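Local coordinates for HI1317 (Haemophilus influenzae, PDB 1JOV), which probably interconverts the alpha and beta anomers of D-glucose 6-phosphate, as a member of the glucose-6-phosphate 1-epimerase family, at residues T249-H253 with H254-F258; T169-S173 with L174-Q178; N180-S183 with P184-I187. All coordinates share one frame; numbering follows the deposited sequence.

In the fold
All three contacts are local and follow one another along the chain without nesting or crossing. From the N terminus, contact 2 comes first: it closes the hairpin of strands 169-172 and 177-180 at one margin of an antiparallel sheet. Contact 3 follows at once, in the loop that leads from strand 177-180 to strand 191-196, and it touches contact 2 where Val-181 and Arg-185 pack on Cys-170. Much later, contact 1 turns the corner after strand 244-251, which belongs to the same sheet as the hairpin; its centre lies about 19 Å from that of contact 2 and about 25 Å from that of contact 3.

Contact 1 (T249-H253 with H254-F258); sequences TARIH and HLLEF
The chain runs out of strand 244-251 through a corner at Ile-252, His-253 and His-254 into the short run at Leu-255 and Leu-256, and across this bend Arg-251 meets His-254 and Leu-255. The arginine side chain curls back against that run, where two backbone carbonyls receive the guanidinium. NE donates to His-254 O at 2.9 Å, and NH2 gives a straighter bond to Leu-255 O, also 2.9 Å long, with an N-H...O angle of 165°. Both oxygens lie close to the guanidinium plane, whereas each donor stands above the plane of the carbonyl it meets and thus away from the lone-pair directions.

The arginine reaches them by bending twice, at chi2 and chi3, which curls the chain round instead of extending it along the strand. Its flat end is then sandwiched. The imidazole of His-254 runs alongside, its plane only 13° from that of the guanidinium, and its CD2 stands 3.2 Å above the guanidinium plane, offset toward the rim. Over the opposite face, Leu-256 comes in at about a right angle and places CD2 above the centre, 3.5 Å from Arg-251 CZ. Beyond the two segments, NH1 donates to Asn-219 O and NH2 forms a salt bridge with Glu-260, whose OE1 also accepts from Glu-257 N. Ile-252, near the predicted active-site residue Glu-248, points away from this cluster.

All three guanidinium nitrogens therefore have acceptors, and the carboxylate of Glu-260 would be expected to balance the buried positive charge. With bonds in its plane and side chains over both faces, the group is fixed in rotation as well as position, and it clamps the corner through main-chain atoms.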
loop_
_atom_site.group_PDB
_atom_site.type_symbol
_atom_site.label_atom_id
_atom_site.label_comp_id
_atom_site.label_asym_id
_atom_site.label_seq_id
_atom_site.Cartn_x
_atom_site.Cartn_y
_atom_site.Cartn_z
ATOM N N THR A 249 -1.559 5.163 5.066
ATOM C CA THR A 249 -2.286 6.428 4.826
ATOM C C THR A 249 -3.762 6.139 5.131
ATOM O O THR A 249 -4.334 5.277 4.442
ATOM C CB THR A 249 -2.145 6.835 3.385
ATOM O OG1 THR A 249 -0.754 6.865 3.010
ATOM C CG2 THR A 249 -2.751 8.213 3.172
ATOM N N ALA A 250 -4.417 6.779 6.103
ATOM C CA ALA A 250 -5.718 6.271 6.475
ATOM C C ALA A 250 -6.804 7.300 6.833
ATOM O O ALA A 250 -6.486 8.399 7.205
ATOM C CB ALA A 250 -5.627 5.368 7.679
ATOM N N ARG A 251 -8.049 6.896 6.671
ATOM C CA ARG A 251 -9.239 7.678 6.998
ATOM C C ARG A 251 -10.024 6.686 7.835
ATOM O O ARG A 251 -10.860 5.915 7.306
ATOM C CB ARG A 251 -9.962 8.184 5.749
ATOM C CG ARG A 251 -9.242 9.393 5.094
ATOM C CD ARG A 251 -9.606 10.724 5.890
ATOM N NE ARG A 251 -10.955 11.189 5.563
ATOM C CZ ARG A 251 -11.225 11.969 4.568
ATOM N NH1 ARG A 251 -10.306 12.325 3.818
ATOM N NH2 ARG A 251 -12.480 12.360 4.300
ATOM N N ILE A 252 -9.760 6.704 9.139
ATOM C CA ILE A 252 -10.374 5.747 10.038
ATOM C C ILE A 252 -11.498 6.392 10.872
ATOM O O ILE A 252 -12.610 5.811 11.002
ATOM C CB ILE A 252 -9.284 5.113 10.981
ATOM C CG1 ILE A 252 -8.305 4.204 10.210
ATOM C CG2 ILE A 252 -9.889 4.333 12.066
ATOM C CD1 ILE A 252 -7.018 3.883 10.946
ATOM N N HIS A 253 -11.143 7.535 11.489
ATOM C CA HIS A 253 -12.142 8.232 12.339
ATOM C C HIS A 253 -12.777 9.424 11.594
ATOM O O HIS A 253 -13.859 9.867 12.011
ATOM C CB HIS A 253 -11.480 8.718 13.642
ATOM C CG HIS A 253 -10.878 7.626 14.454
ATOM N ND1 HIS A 253 -11.606 6.508 14.799
ATOM C CD2 HIS A 253 -9.621 7.417 14.890
ATOM C CE1 HIS A 253 -10.828 5.678 15.468
ATOM N NE2 HIS A 253 -9.624 6.210 15.554
ATOM N N HIS A 254 -12.154 9.905 10.544
ATOM C CA HIS A 254 -12.732 10.929 9.697
ATOM C C HIS A 254 -13.166 10.142 8.482
ATOM O O HIS A 254 -12.339 9.709 7.701
ATOM C CB HIS A 254 -11.753 12.047 9.374
ATOM C CG HIS A 254 -12.402 13.181 8.531
ATOM N ND1 HIS A 254 -13.704 13.602 8.742
ATOM C CD2 HIS A 254 -11.926 13.913 7.501
ATOM C CE1 HIS A 254 -13.998 14.539 7.870
ATOM N NE2 HIS A 254 -12.952 14.747 7.098
ATOM N N LEU A 255 -14.485 9.934 8.313
ATOM C CA LEU A 255 -14.960 9.102 7.163
ATOM C C LEU A 255 -14.802 9.757 5.832
ATOM O O LEU A 255 -14.600 11.002 5.760
ATOM C CB LEU A 255 -16.394 8.741 7.371
ATOM C CG LEU A 255 -16.689 7.890 8.618
ATOM C CD1 LEU A 255 -18.178 7.403 8.665
ATOM C CD2 LEU A 255 -15.753 6.736 8.732
ATOM N N LEU A 256 -14.878 8.948 4.740
ATOM C CA LEU A 256 -14.863 9.484 3.386
ATOM C C LEU A 256 -16.257 9.540 2.869
ATOM O O LEU A 256 -17.028 8.550 3.013
ATOM C CB LEU A 256 -14.121 8.543 2.433
ATOM C CG LEU A 256 -12.646 8.566 2.628
ATOM C CD1 LEU A 256 -11.983 7.292 1.950
ATOM C CD2 LEU A 256 -11.981 9.791 1.974
ATOM N N GLU A 257 -16.626 10.655 2.224
ATOM C CA GLU A 257 -17.905 10.776 1.616
ATOM C C GLU A 257 -17.738 10.630 0.081
ATOM O O GLU A 257 -16.609 10.726 -0.436
ATOM C CB GLU A 257 -18.611 12.106 2.020
ATOM C CG GLU A 257 -19.166 12.151 3.433
ATOM C CD GLU A 257 -20.158 11.042 3.801
ATOM O OE1 GLU A 257 -21.080 10.699 3.031
ATOM O OE2 GLU A 257 -20.041 10.525 4.925
ATOM N N PHE A 258 -18.877 10.547 -0.610
ATOM C CA PHE A 258 -18.873 10.299 -2.041
ATOM C C PHE A 258 -17.895 11.271 -2.735
ATOM O O PHE A 258 -17.963 12.444 -2.443
ATOM C CB PHE A 258 -20.273 10.474 -2.562
ATOM C CG PHE A 258 -20.432 10.162 -3.986
ATOM C CD1 PHE A 258 -20.222 11.159 -4.940
ATOM C CD2 PHE A 258 -20.842 8.860 -4.441
ATOM C CE1 PHE A 258 -20.381 10.914 -6.309
ATOM C CE2 PHE A 258 -20.973 8.672 -5.837
ATOM C CZ PHE A 258 -20.747 9.686 -6.753
#

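Contact 2 (T169-S173 with L174-Q178); sequences TCFNS and LNQQQ
Asn-172, Phe-171 and Gln-178 carry most of this contact, in which strands 169-172 and 177-180 form a hairpin with a G1 beta bulge: Gln-176 and Gln-177 both face Asn-172. Strand 177-180 is outermost in its sheet, and the Cys-170 to Cys-193 disulfide ties the hairpin to strand 191-196. Asn-172 is the hydrogen-bonded partner of Gln-177, its N lying 2.8 Å from Gln-177 O and its O accepting from Gln-177 N at 3.0 Å. The Asn-172 side chain crosses that of Asn-175 at about a right angle, with the amide planes 49° apart, and the ND2 atoms of both residues donate to the carboxylate of Glu-179.

Phe-171 and Gln-178 form the adjoining non-hydrogen-bonded pair, with side chains on the same face. Gln-178 bends at chi2 (78°), which turns its amide back over the neighbouring strand: OE1 meets the edge of the Phe-171 ring, 3.4 Å from CD1, while NE2 donates to Thr-169 OG1 at 3.0 Å. Gln-176 OE1 also lies at the ring edge, 3.7 Å from Phe-171 CZ, in an amide turned 78° from the ring; Gln-176 NE2 donates to Ser-173 O. A water bound to Ser-173 OG adds a weak link to the same NE2.

In Gln-176 and Gln-178 a hydrogen bond holds the amide nitrogen, while the oxygen has only a weak contact with the ring edge, which may favour these orientations.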
loop_
_atom_site.group_PDB
_atom_site.type_symbol
_atom_site.label_atom_id
_atom_site.label_comp_id
_atom_site.label_asym_id
_atom_site.label_seq_id
_atom_site.Cartn_x
_atom_site.Cartn_y
_atom_site.Cartn_z
ATOM N N THR A 169 2.608 11.027 20.454
ATOM C CA THR A 169 1.657 10.139 21.071
ATOM C C THR A 169 0.868 9.400 19.943
ATOM O O THR A 169 0.782 9.865 18.813
ATOM C CB THR A 169 0.671 10.927 21.947
ATOM O OG1 THR A 169 -0.362 10.066 22.439
ATOM C CG2 THR A 169 -0.151 11.877 21.155
ATOM N N CYS A 170 0.215 8.314 20.316
ATOM C CA CYS A 170 -0.554 7.536 19.366
ATOM C C CYS A 170 -1.423 6.642 20.182
ATOM O O CYS A 170 -1.196 6.457 21.393
ATOM C CB CYS A 170 0.387 6.674 18.474
ATOM S SG CYS A 170 1.303 5.314 19.310
ATOM N N PHE A 171 -2.383 6.032 19.513
ATOM C CA PHE A 171 -3.261 5.068 20.140
ATOM C C PHE A 171 -2.694 3.693 19.835
ATOM O O PHE A 171 -2.431 3.373 18.655
ATOM C CB PHE A 171 -4.688 5.214 19.598
ATOM C CG PHE A 171 -5.692 4.320 20.267
ATOM C CD1 PHE A 171 -6.226 4.692 21.520
ATOM C CD2 PHE A 171 -6.140 3.171 19.689
ATOM C CE1 PHE A 171 -7.174 3.892 22.159
ATOM C CE2 PHE A 171 -7.077 2.368 20.298
ATOM C CZ PHE A 171 -7.607 2.730 21.557
ATOM N N ASN A 172 -2.482 2.891 20.887
ATOM C CA ASN A 172 -1.916 1.531 20.797
ATOM C C ASN A 172 -3.018 0.487 20.703
ATOM O O ASN A 172 -3.684 0.214 21.696
ATOM C CB ASN A 172 -0.986 1.237 22.023
ATOM C CG ASN A 172 -0.134 -0.029 21.857
ATOM O OD1 ASN A 172 -0.450 -0.941 21.072
ATOM N ND2 ASN A 172 0.935 -0.110 22.659
ATOM N N SER A 173 -3.219 -0.090 19.519
ATOM C CA SER A 173 -4.312 -1.023 19.288
ATOM C C SER A 173 -4.037 -2.306 19.998
ATOM O O SER A 173 -4.925 -3.141 20.167
ATOM C CB SER A 173 -4.522 -1.293 17.785
ATOM O OG SER A 173 -4.724 -0.065 17.123
ATOM N N LEU A 174 -2.763 -2.492 20.335
ATOM C CA LEU A 174 -2.350 -3.746 20.943
ATOM C C LEU A 174 -3.097 -3.933 22.277
ATOM O O LEU A 174 -3.776 -4.953 22.498
ATOM C CB LEU A 174 -0.806 -3.796 21.053
ATOM C CG LEU A 174 -0.154 -3.970 19.664
ATOM C CD1 LEU A 174 1.383 -4.016 19.713
ATOM C CD2 LEU A 174 -0.725 -5.170 18.957
ATOM N N ASN A 175 -3.086 -2.881 23.075
ATOM C CA ASN A 175 -3.668 -2.922 24.409
ATOM C C ASN A 175 -4.780 -1.877 24.556
ATOM O O ASN A 175 -5.260 -1.600 25.653
ATOM C CB ASN A 175 -2.571 -2.675 25.430
ATOM C CG ASN A 175 -1.941 -1.323 25.247
ATOM O OD1 ASN A 175 -2.433 -0.540 24.423
ATOM N ND2 ASN A 175 -0.841 -1.033 25.976
ATOM N N GLN A 176 -5.190 -1.315 23.427
ATOM C CA GLN A 176 -6.263 -0.336 23.373
ATOM C C GLN A 176 -6.003 0.821 24.292
ATOM O O GLN A 176 -6.904 1.259 25.008
ATOM C CB GLN A 176 -7.618 -0.956 23.720
ATOM C CG GLN A 176 -8.116 -1.971 22.707
ATOM C CD GLN A 176 -8.461 -1.345 21.365
ATOM O OE1 GLN A 176 -9.352 -0.498 21.283
ATOM N NE2 GLN A 176 -7.779 -1.782 20.305
ATOM N N GLN A 177 -4.785 1.339 24.271
ATOM C CA GLN A 177 -4.480 2.450 25.152
ATOM C C GLN A 177 -3.763 3.560 24.433
ATOM O O GLN A 177 -2.932 3.313 23.567
ATOM C CB GLN A 177 -3.620 1.922 26.316
ATOM C CG GLN A 177 -3.643 2.755 27.575
ATOM C CD GLN A 177 -4.799 2.406 28.496
ATOM O OE1 GLN A 177 -5.357 1.318 28.415
ATOM N NE2 GLN A 177 -5.154 3.333 29.378
ATOM N N GLN A 178 -4.072 4.799 24.762
ATOM C CA GLN A 178 -3.313 5.907 24.229
ATOM C C GLN A 178 -1.961 5.862 24.958
ATOM O O GLN A 178 -1.928 5.512 26.153
ATOM C CB GLN A 178 -4.051 7.212 24.480
ATOM C CG GLN A 178 -3.442 8.450 23.781
ATOM C CD GLN A 178 -3.803 8.477 22.288
ATOM O OE1 GLN A 178 -4.705 7.749 21.868
ATOM N NE2 GLN A 178 -3.124 9.312 21.509
HETATM O O HOH W 1 -7.473 -0.084 17.358
#

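Contact 3 (N180-S183 with P184-I187); sequences NVPS and PRHI
The loop between strands 177-180 and 191-196 makes a type VIb turn, with Ser-183 and cis Pro-184 at its two central positions, and there Val-181 and Pro-182 meet Arg-185 across the bend. The cis link brings the two flanking CA atoms, Ser-183 CA and Pro-184 CA, to 2.9 Å, and it bends the chain sharply enough to bring Arg-185 beside the residues before the turn.

Pro-182 touches the inner side of the bend. Its CB is 3.3 Å from Pro-184 O, and its carbonyl oxygen lies 3.6 Å from Arg-185 CB. Further out, the CD atoms of Pro-182 and Arg-185 approach to 4.4 Å, so the proline ring borders the aliphatic part of the arginine. No hydrogen bond joins the two segments; they meet through van der Waals contact.

Arg-185 sets out with CG anti to its own backbone nitrogen (chi1 -178°), bends at chi2 and then extends through chi3, which carries the guanidinium back to the level of Val-181. The two side chains cross at a slant. One methyl, Val-181 CG1, lies over a face of the guanidinium, 3.8 Å above its plane and displaced toward the rim on the NH1 side; it is 3.8 Å from NH1 and 3.9 Å from CZ. The same NH1 donates to Tyr-195 OH, so one nitrogen combines a nonpolar contact over the face with a polar bond to strand 191-196.

Val-181 and Arg-185 both pack on Cys-170 of strand 169-172, and Arg-185 also touches Cys-193, the disulfide partner of Cys-170. Backbone bonds from Val-181 to Glu-168 and from Arg-185 to Val-163 tie the loop to the chain before the hairpin, while Ile-187 packs on strand 222-227.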
loop_
_atom_site.group_PDB
_atom_site.type_symbol
_atom_site.label_atom_id
_atom_site.label_comp_id
_atom_site.label_asym_id
_atom_site.label_seq_id
_atom_site.Cartn_x
_atom_site.Cartn_y
_atom_site.Cartn_z
ATOM N N ASN A 180 2.450 7.526 25.046
ATOM C CA ASN A 180 3.412 8.516 24.600
ATOM C C ASN A 180 4.503 7.852 23.811
ATOM O O ASN A 180 4.793 6.672 24.054
ATOM C CB ASN A 180 4.004 9.191 25.816
ATOM C CG ASN A 180 3.428 10.578 26.034
ATOM O OD1 ASN A 180 4.083 11.618 25.727
ATOM N ND2 ASN A 180 2.175 10.615 26.529
ATOM N N VAL A 181 5.090 8.571 22.836
ATOM C CA VAL A 181 6.135 7.986 21.974
ATOM C C VAL A 181 7.155 8.938 21.387
ATOM O O VAL A 181 6.889 10.107 21.132
ATOM C CB VAL A 181 5.513 7.268 20.755
ATOM C CG1 VAL A 181 4.662 6.082 21.195
ATOM C CG2 VAL A 181 4.694 8.243 19.921
ATOM N N PRO A 182 8.362 8.388 21.198
ATOM C CA PRO A 182 9.552 9.037 20.647
ATOM C C PRO A 182 9.451 9.437 19.175
ATOM O O PRO A 182 8.804 8.753 18.350
ATOM C CB PRO A 182 10.600 7.924 20.786
ATOM C CG PRO A 182 10.101 7.119 21.883
ATOM C CD PRO A 182 8.650 7.004 21.593
ATOM N N SER A 183 10.102 10.520 18.811
ATOM C CA SER A 183 10.150 10.853 17.407
ATOM C C SER A 183 11.516 11.446 17.135
ATOM O O SER A 183 11.812 12.525 17.616
ATOM C CB SER A 183 9.010 11.793 17.007
ATOM O OG SER A 183 9.211 12.275 15.690
ATOM N N PRO A 184 12.335 10.777 16.331
ATOM C CA PRO A 184 11.964 9.563 15.581
ATOM C C PRO A 184 11.602 8.367 16.421
ATOM O O PRO A 184 11.767 8.334 17.683
ATOM C CB PRO A 184 13.217 9.303 14.732
ATOM C CG PRO A 184 13.907 10.638 14.661
ATOM C CD PRO A 184 13.726 11.165 16.056
ATOM N N ARG A 185 11.023 7.369 15.736
ATOM C CA ARG A 185 10.625 6.150 16.414
ATOM C C ARG A 185 11.390 5.061 15.745
ATOM O O ARG A 185 11.625 5.137 14.545
ATOM C CB ARG A 185 9.121 5.843 16.218
ATOM C CG ARG A 185 8.674 4.603 16.951
ATOM C CD ARG A 185 7.545 4.878 17.960
ATOM N NE ARG A 185 7.085 3.688 18.654
ATOM C CZ ARG A 185 5.825 3.308 18.702
ATOM N NH1 ARG A 185 4.882 4.000 18.032
ATOM N NH2 ARG A 185 5.508 2.238 19.405
ATOM N N HIS A 186 11.754 4.051 16.529
ATOM C CA HIS A 186 12.446 2.892 16.020
ATOM C C HIS A 186 11.533 1.767 16.427
ATOM O O HIS A 186 10.651 1.970 17.258
ATOM C CB HIS A 186 13.853 2.780 16.617
ATOM C CG HIS A 186 13.890 2.228 18.009
ATOM N ND1 HIS A 186 14.703 1.173 18.367
ATOM C CD2 HIS A 186 13.238 2.598 19.134
ATOM C CE1 HIS A 186 14.540 0.911 19.652
ATOM N NE2 HIS A 186 13.654 1.760 20.140
ATOM N N ILE A 187 11.717 0.609 15.812
ATOM C CA ILE A 187 10.872 -0.559 16.036
ATOM C C ILE A 187 11.693 -1.692 16.609
ATOM O O ILE A 187 12.569 -2.245 15.948
ATOM C CB ILE A 187 10.292 -0.969 14.636
ATOM C CG1 ILE A 187 9.781 0.259 13.868
ATOM C CG2 ILE A 187 9.260 -2.057 14.748
ATOM C CD1 ILE A 187 8.396 0.686 14.280
#